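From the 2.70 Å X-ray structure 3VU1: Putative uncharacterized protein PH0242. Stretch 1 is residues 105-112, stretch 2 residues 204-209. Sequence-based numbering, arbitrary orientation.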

# COMPACT_ATOMS: atom_id res chain seq x y z
N GLY A 105 9.58 -4.88 -11.59
CA GLY A 105 9.62 -6.20 -12.22
C GLY A 105 8.42 -6.50 -13.11
O GLY A 105 8.22 -7.64 -13.50
N ALA A 106 7.65 -5.46 -13.46
CA ALA A 106 6.49 -5.60 -14.36
C ALA A 106 6.85 -5.73 -15.84
O ALA A 106 6.08 -6.28 -16.62
CB ALA A 106 5.54 -4.41 -14.17
N ILE A 107 7.99 -5.17 -16.23
CA ILE A 107 8.40 -5.11 -17.63
C ILE A 107 9.90 -5.42 -17.77
O ILE A 107 10.67 -5.34 -16.82
CB ILE A 107 8.12 -3.73 -18.27
CG1 ILE A 107 8.85 -2.60 -17.54
CG2 ILE A 107 6.63 -3.44 -18.33
CD1 ILE A 107 8.84 -1.31 -18.34
N THR A 108 10.31 -5.77 -18.98
CA THR A 108 11.70 -6.03 -19.25
C THR A 108 12.46 -4.72 -19.49
O THR A 108 11.85 -3.65 -19.70
CB THR A 108 11.88 -6.97 -20.46
OG1 THR A 108 11.61 -6.27 -21.68
CG2 THR A 108 10.98 -8.18 -20.32
N ARG A 109 13.79 -4.82 -19.47
CA ARG A 109 14.67 -3.70 -19.77
C ARG A 109 14.36 -3.12 -21.14
O ARG A 109 14.33 -1.90 -21.31
CB ARG A 109 16.12 -4.13 -19.70
CG ARG A 109 17.10 -2.99 -19.81
CD ARG A 109 18.34 -3.28 -19.00
NE ARG A 109 19.48 -2.59 -19.59
CZ ARG A 109 20.67 -3.13 -19.76
NH1 ARG A 109 21.64 -2.43 -20.32
NH2 ARG A 109 20.88 -4.39 -19.40
N LYS A 110 14.13 -4.01 -22.10
CA LYS A 110 13.80 -3.63 -23.47
C LYS A 110 12.54 -2.79 -23.50
O LYS A 110 12.51 -1.72 -24.12
CB LYS A 110 13.62 -4.85 -24.35
CG LYS A 110 13.16 -4.50 -25.74
CD LYS A 110 13.28 -5.68 -26.69
CE LYS A 110 12.71 -5.26 -28.04
NZ LYS A 110 12.56 -6.42 -28.96
N GLU A 111 11.49 -3.27 -22.82
CA GLU A 111 10.25 -2.52 -22.75
C GLU A 111 10.40 -1.16 -22.04
O GLU A 111 9.77 -0.16 -22.43
CB GLU A 111 9.19 -3.37 -22.09
CG GLU A 111 8.87 -4.61 -22.87
CD GLU A 111 8.05 -5.60 -22.07
OE1 GLU A 111 8.42 -5.91 -20.91
OE2 GLU A 111 7.02 -6.06 -22.61
N TYR A 112 11.26 -1.13 -21.03
CA TYR A 112 11.47 0.06 -20.23
C TYR A 112 12.02 1.23 -21.07
O TYR A 112 11.56 2.36 -20.93
CB TYR A 112 12.35 -0.27 -19.03
CG TYR A 112 13.07 0.90 -18.46
CD1 TYR A 112 12.39 1.97 -17.88
CD2 TYR A 112 14.46 0.96 -18.52
CE1 TYR A 112 13.06 3.08 -17.38
CE2 TYR A 112 15.15 2.06 -18.00
CZ TYR A 112 14.46 3.12 -17.44
OH TYR A 112 15.16 4.21 -16.93
N ALA A 204 -3.22 1.77 -20.92
CA ALA A 204 -2.17 1.06 -20.19
C ALA A 204 -1.63 -0.14 -20.96
O ALA A 204 -2.37 -0.91 -21.56
CB ALA A 204 -2.68 0.61 -18.82
N TYR A 205 -0.31 -0.28 -20.94
CA TYR A 205 0.34 -1.43 -21.53
C TYR A 205 -0.10 -2.66 -20.74
O TYR A 205 -0.31 -2.60 -19.52
CB TYR A 205 1.84 -1.22 -21.48
CG TYR A 205 2.65 -2.31 -22.10
CD1 TYR A 205 2.55 -2.60 -23.45
CD2 TYR A 205 3.53 -3.06 -21.33
CE1 TYR A 205 3.30 -3.61 -24.03
CE2 TYR A 205 4.29 -4.07 -21.89
CZ TYR A 205 4.17 -4.33 -23.25
OH TYR A 205 4.92 -5.32 -23.83
N TYR A 206 -0.25 -3.78 -21.44
CA TYR A 206 -0.97 -4.92 -20.86
C TYR A 206 -0.35 -5.43 -19.57
O TYR A 206 -1.06 -5.72 -18.63
CB TYR A 206 -1.20 -6.05 -21.89
CG TYR A 206 -0.01 -6.93 -22.18
CD1 TYR A 206 0.09 -8.21 -21.61
CD2 TYR A 206 1.02 -6.50 -23.01
CE1 TYR A 206 1.19 -9.04 -21.87
CE2 TYR A 206 2.11 -7.32 -23.29
CZ TYR A 206 2.19 -8.58 -22.72
OH TYR A 206 3.28 -9.39 -23.02
N LYS A 207 0.98 -5.47 -19.52
CA LYS A 207 1.71 -5.93 -18.33
C LYS A 207 1.45 -5.12 -17.06
O LYS A 207 1.76 -5.56 -15.96
CB LYS A 207 3.21 -5.99 -18.62
CG LYS A 207 3.61 -7.09 -19.60
CD LYS A 207 5.11 -7.16 -19.80
CE LYS A 207 5.46 -8.30 -20.75
NZ LYS A 207 6.94 -8.37 -20.96
N VAL A 208 0.89 -3.93 -17.19
CA VAL A 208 0.64 -3.08 -16.04
C VAL A 208 -0.79 -2.57 -16.04
O VAL A 208 -1.12 -1.68 -15.25
CB VAL A 208 1.64 -1.90 -15.94
CG1 VAL A 208 3.05 -2.41 -15.76
CG2 VAL A 208 1.56 -0.99 -17.16
N ALA A 209 -1.64 -3.16 -16.88
CA ALA A 209 -3.08 -2.82 -16.89
C ALA A 209 -3.79 -2.94 -15.54
O ALA A 209 -4.63 -2.11 -15.23
CB ALA A 209 -3.82 -3.65 -17.92

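A carboxylate at the start of a helix can serve its own backbone and a distant segment at once, and the meeting of residues 105-112 with 204-209 is a compact example. No backbone hydrogen bond joins the two stretches; their closest CA atoms, those of A106 and K207, lie 6.2 Å apart, so side chains carry most of the contact.

Stretch 1 opens with G105, which ends the preceding helix in a Schellman motif; its positive phi is a conformation that glycine adopts easily. The chain then turns A106 toward stretch 2, where its CB lies 3.6 Å from CG1 of V208, a small apolar contact. The backbone takes part here too, since A106 O approaches CD of K207 at 3.4 Å. I107 points sideways, yet its CG2 reaches CE2 of Y205 and CB of K207, both at 4.3 Å, extending the apolar patch beside the polar cluster.

T108 is the N-cap of the helix that follows. Its OG1 accepts a hydrogen bond from E111 N at 3.2 Å, while T108 N donates to E111 OE1 at 2.7 Å, nearly linear at 175°. This reciprocal pair satisfies two amides at the helix start and helps to hold the glutamate side chain in place. R109 and K110 stay out of reach of stretch 2.

E111, with chi1 in the m well, points toward stretch 2 and completes the network. Its OE2 accepts a short hydrogen bond, 2.5 Å, from OH of Y205, approaching that ring at its edge, and forms a salt bridge with NZ of K207 at 2.8 Å. The lysine reaches it through an extended chain, chi2 to chi4 all t. NZ also lies 2.9 Å from E111 OE1; both lysine hydrogen bonds are weak in geometry, but charge attraction depends less on direction. One carboxylate thus couples helix capping to long-range packing.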